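Local coordinates for putative Chlorite dismutase TA0507 (Thermoplasma acidophilum, PDB 3DTZ), which is of unknown function but belongs to the chlorite dismutase family, whose members are generally credited with heme binding and oxidoreductase activity, at residues Ile24-Arg32 / Pro88-Gln99. Numbering follows the deposited sequence. Where two conformers were deposited one is given.
Sequences IYTSVLSYR and PDLMILAKERVQ
Selenomethionine Met91 hooks over onto strand 25-32 with its methyl: CE lies 3.3 Å from the backbone N of Ser27, against the peptide that joins Thr26 to Ser27. Bends at chi2 and chi3 turn the methyl back onto that peptide. Nearer the helix, Met91 CG rests on Tyr25, 3.6 Å from its CB. The Tyr25 ring in turn receives Pro88 CB over one face, 4.0 Å above the plane and displaced toward the rim. Beside the selenomethionine, with Ser27 in one of its two conformers, a water bridges strand and helix, donating to Ser27 OG at 2.9 Å and to the carbonyl O of Met91 at 2.7 Å; Ser27 OG is also hydrogen-bonded to Ser112 O on the adjoining strand.

Farther along, Leu29 and Val98 meet tip to tip, CD1 to CG1. The same CG1 comes within 3.5 Å of Tyr31 CE1. Tyr31 then closes this end of the contact with its hydroxyl, which donates to Gln99 OE1 over 2.8 Å. The ring and amide planes stand almost perpendicular, and the hydroxyl sits 24° off the carbonyl plane. Gln99 NE2 bonds to Thr75 O of the second subunit, so both ends of the amide are engaged, which should hold its orientation.

Strand and helix run nearly parallel, 14° apart with axes 9.0 Å from each other, as a helix laid along one face of the antiparallel sheet in this ferredoxin-like half of the chain. Tyr83 of strand 79-85 packs against Met91 and Ala94, while Phe58 of helix 41-60 packs against Ala94 and Val98. The helix also faces the second subunit, where Lys95 NZ bonds to Ser72 O, and strand 25-33 is flanked in the sheet by strands 79-85 and 106-116.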
loop_
_atom_site.group_PDB
_atom_site.type_symbol
_atom_site.label_atom_id
_atom_site.label_comp_id
_atom_site.label_asym_id
_atom_site.label_seq_id
_atom_site.Cartn_x
_atom_site.Cartn_y
_atom_site.Cartn_z
ATOM N N ILE D 24 -0.561 8.245 31.785
ATOM C CA ILE D 24 0.801 8.094 31.278
ATOM C C ILE D 24 0.714 7.832 29.771
ATOM O O ILE D 24 0.031 6.892 29.354
ATOM C CB ILE D 24 1.571 6.944 31.962
ATOM C CG1 ILE D 24 1.547 7.071 33.505
ATOM C CG2 ILE D 24 3.042 6.905 31.421
ATOM C CD1 ILE D 24 2.125 5.871 34.250
ATOM N N TYR D 25 1.407 8.656 28.968
ATOM C CA TYR D 25 1.449 8.502 27.498
ATOM C C TYR D 25 2.669 7.695 27.110
ATOM O O TYR D 25 3.669 7.681 27.824
ATOM C CB TYR D 25 1.572 9.864 26.806
ATOM C CG TYR D 25 0.376 10.757 27.029
ATOM C CD1 TYR D 25 -0.705 10.725 26.147
ATOM C CD2 TYR D 25 0.332 11.648 28.116
ATOM C CE1 TYR D 25 -1.827 11.558 26.350
ATOM C CE2 TYR D 25 -0.766 12.466 28.338
ATOM C CZ TYR D 25 -1.843 12.420 27.451
ATOM O OH TYR D 25 -2.927 13.236 27.651
ATOM N N THR D 26 2.592 6.998 25.992
ATOM C CA THR D 26 3.773 6.301 25.480
ATOM C C THR D 26 3.817 6.363 23.954
ATOM O O THR D 26 2.775 6.485 23.290
ATOM C CB THR D 26 3.857 4.853 25.990
ATOM O OG1 THR D 26 5.124 4.290 25.617
ATOM C CG2 THR D 26 2.675 3.988 25.444
ATOM N N SER D 27 5.038 6.271 23.415
ATOM C CA SER D 27 5.204 6.205 21.966
ATOM C C SER D 27 6.202 5.133 21.611
ATOM O O SER D 27 7.166 4.908 22.348
ATOM C CB SER D 27 5.686 7.547 21.413
ATOM O OG SER D 27 4.606 8.462 21.294
ATOM N N VAL D 28 5.953 4.489 20.475
ATOM C CA VAL D 28 6.933 3.583 19.898
ATOM C C VAL D 28 7.215 4.161 18.498
ATOM O O VAL D 28 6.278 4.418 17.747
ATOM C CB VAL D 28 6.377 2.152 19.784
ATOM C CG1 VAL D 28 7.411 1.245 19.117
ATOM C CG2 VAL D 28 5.988 1.599 21.225
ATOM N N LEU D 29 8.492 4.350 18.182
ATOM C CA LEU D 29 8.930 4.868 16.867
ATOM C C LEU D 29 9.917 3.876 16.272
ATOM O O LEU D 29 10.751 3.336 16.997
ATOM C CB LEU D 29 9.653 6.228 17.008
ATOM C CG LEU D 29 9.060 7.308 17.932
ATOM C CD1 LEU D 29 9.955 8.558 17.892
ATOM C CD2 LEU D 29 7.603 7.629 17.512
ATOM N N SER D 30 9.857 3.662 14.964
ATOM C CA SER D 30 10.903 2.871 14.314
ATOM C C SER D 30 11.457 3.615 13.094
ATOM O O SER D 30 10.748 4.424 12.482
ATOM C CB SER D 30 10.405 1.472 13.965
ATOM O OG SER D 30 9.394 1.513 12.962
ATOM N N TYR D 31 12.740 3.394 12.817
ATOM C CA TYR D 31 13.436 4.090 11.745
ATOM C C TYR D 31 14.307 3.132 10.983
ATOM O O TYR D 31 14.832 2.164 11.544
ATOM C CB TYR D 31 14.333 5.206 12.321
ATOM C CG TYR D 31 13.569 6.406 12.810
ATOM C CD1 TYR D 31 13.031 6.427 14.121
ATOM C CD2 TYR D 31 13.355 7.496 11.983
ATOM C CE1 TYR D 31 12.290 7.521 14.587
ATOM C CE2 TYR D 31 12.616 8.615 12.433
ATOM C CZ TYR D 31 12.102 8.612 13.730
ATOM O OH TYR D 31 11.387 9.688 14.161
ATOM N N ARG D 32 14.510 3.451 9.712
ATOM C CA ARG D 32 15.355 2.668 8.851
ATOM C C ARG D 32 16.359 3.596 8.206
ATOM O O ARG D 32 15.982 4.605 7.583
ATOM C CB ARG D 32 14.523 1.997 7.776
ATOM C CG ARG D 32 15.323 0.965 6.923
ATOM C CD ARG D 32 14.434 0.299 5.892
ATOM N NE ARG D 32 13.909 1.228 4.933
ATOM C CZ ARG D 32 12.637 1.669 4.968
ATOM N NH1 ARG D 32 11.730 1.212 5.888
ATOM N NH2 ARG D 32 12.255 2.535 4.067
ATOM N N PRO D 88 2.198 15.464 27.882
ATOM C CA PRO D 88 1.992 15.359 26.428
ATOM C C PRO D 88 2.861 16.324 25.608
ATOM O O PRO D 88 3.139 16.055 24.440
ATOM C CB PRO D 88 0.494 15.636 26.252
ATOM C CG PRO D 88 0.093 16.412 27.435
ATOM C CD PRO D 88 1.019 16.011 28.574
ATOM N N ASP D 89 3.305 17.410 26.243
ATOM C CA ASP D 89 4.271 18.365 25.681
ATOM C C ASP D 89 5.642 17.725 25.567
ATOM O O ASP D 89 6.330 17.873 24.560
ATOM C CB ASP D 89 4.308 19.649 26.552
ATOM C CG ASP D 89 5.386 20.663 26.112
ATOM O OD1 ASP D 89 5.428 21.028 24.912
ATOM O OD2 ASP D 89 6.178 21.109 26.986
ATOM N N LEU D 90 6.043 16.984 26.589
ATOM C CA LEU D 90 7.259 16.191 26.481
ATOM C C LEU D 90 7.158 15.123 25.401
ATOM O O LEU D 90 8.161 14.764 24.811
ATOM C CB LEU D 90 7.648 15.586 27.830
ATOM C CG LEU D 90 8.046 16.607 28.922
ATOM C CD1 LEU D 90 8.538 15.845 30.113
ATOM C CD2 LEU D 90 9.125 17.570 28.406
HETATM N N MSE D 91 5.958 14.605 25.148
HETATM C CA MSE D 91 5.805 13.546 24.139
HETATM C C MSE D 91 6.059 14.112 22.732
HETATM O O MSE D 91 6.731 13.480 21.909
HETATM C CB MSE D 91 4.419 12.862 24.235
HETATM C CG MSE D 91 4.196 12.074 25.562
HETATM SE SE MSE D 91 5.561 10.710 25.863
HETATM C CE MSE D 91 5.016 9.377 24.593
ATOM N N ILE D 92 5.520 15.294 22.453
ATOM C CA ILE D 92 5.735 15.883 21.110
ATOM C C ILE D 92 7.204 16.352 20.964
ATOM O O ILE D 92 7.833 16.160 19.911
ATOM C CB ILE D 92 4.694 16.986 20.770
ATOM C CG1 ILE D 92 4.957 17.553 19.350
ATOM C CG2 ILE D 92 4.667 18.105 21.797
ATOM C CD1 ILE D 92 4.824 16.507 18.288
ATOM N N LEU D 93 7.761 16.916 22.033
ATOM C CA LEU D 93 9.197 17.320 22.033
ATOM C C LEU D 93 10.148 16.145 21.773
ATOM O O LEU D 93 11.149 16.270 21.026
ATOM C CB LEU D 93 9.550 18.002 23.358
ATOM C CG LEU D 93 9.052 19.443 23.453
ATOM C CD1 LEU D 93 9.185 19.932 24.864
ATOM C CD2 LEU D 93 9.827 20.358 22.469
ATOM N N ALA D 94 9.824 15.006 22.370
ATOM C CA ALA D 94 10.623 13.783 22.201
ATOM C C ALA D 94 10.530 13.306 20.759
ATOM O O ALA D 94 11.541 13.014 20.143
ATOM C CB ALA D 94 10.127 12.701 23.141
ATOM N N LYS D 95 9.312 13.278 20.212
ATOM C CA LYS D 95 9.144 12.828 18.810
ATOM C C LYS D 95 9.942 13.744 17.868
ATOM O O LYS D 95 10.649 13.282 16.974
ATOM C CB LYS D 95 7.659 12.754 18.428
ATOM C CG LYS D 95 7.403 12.377 16.924
ATOM C CD LYS D 95 7.276 13.664 16.082
ATOM C CE LYS D 95 6.987 13.345 14.586
ATOM N NZ LYS D 95 6.667 14.613 13.874
ATOM N N GLU D 96 9.871 15.042 18.094
ATOM C CA GLU D 96 10.571 15.993 17.212
ATOM C C GLU D 96 12.088 15.891 17.338
ATOM O O GLU D 96 12.793 16.035 16.345
ATOM C CB GLU D 96 10.143 17.410 17.503
ATOM C CG GLU D 96 8.722 17.658 17.000
ATOM C CD GLU D 96 8.133 18.943 17.521
ATOM O OE1 GLU D 96 8.599 19.488 18.566
ATOM O OE2 GLU D 96 7.172 19.386 16.871
ATOM N N ARG D 97 12.546 15.625 18.556
ATOM C CA ARG D 97 13.965 15.455 18.827
ATOM C C ARG D 97 14.530 14.237 18.080
ATOM O O ARG D 97 15.588 14.324 17.434
ATOM C CB ARG D 97 14.171 15.269 20.336
ATOM C CG ARG D 97 15.626 14.958 20.758
ATOM C CD ARG D 97 16.530 16.159 20.580
ATOM N NE ARG D 97 17.884 15.889 21.104
ATOM C CZ ARG D 97 18.793 15.168 20.453
ATOM N NH1 ARG D 97 18.507 14.664 19.263
ATOM N NH2 ARG D 97 19.993 14.967 20.976
ATOM N N VAL D 98 13.869 13.097 18.244
ATOM C CA VAL D 98 14.257 11.863 17.567
ATOM C C VAL D 98 14.170 12.077 16.027
ATOM O O VAL D 98 15.106 11.795 15.289
ATOM C CB VAL D 98 13.420 10.665 18.031
ATOM C CG1 VAL D 98 13.759 9.419 17.168
ATOM C CG2 VAL D 98 13.696 10.387 19.537
ATOM N N GLN D 99 13.046 12.587 15.560
ATOM C CA GLN D 99 12.914 12.856 14.124
ATOM C C GLN D 99 13.993 13.775 13.542
ATOM O O GLN D 99 14.515 13.500 12.453
ATOM C CB GLN D 99 11.498 13.370 13.806
ATOM C CG GLN D 99 11.207 13.445 12.316
ATOM C CD GLN D 99 10.157 12.437 11.881
ATOM O OE1 GLN D 99 10.313 11.212 12.111
ATOM N NE2 GLN D 99 9.038 12.958 11.291
HETATM O O HOH W 1 5.851 11.078 21.019
#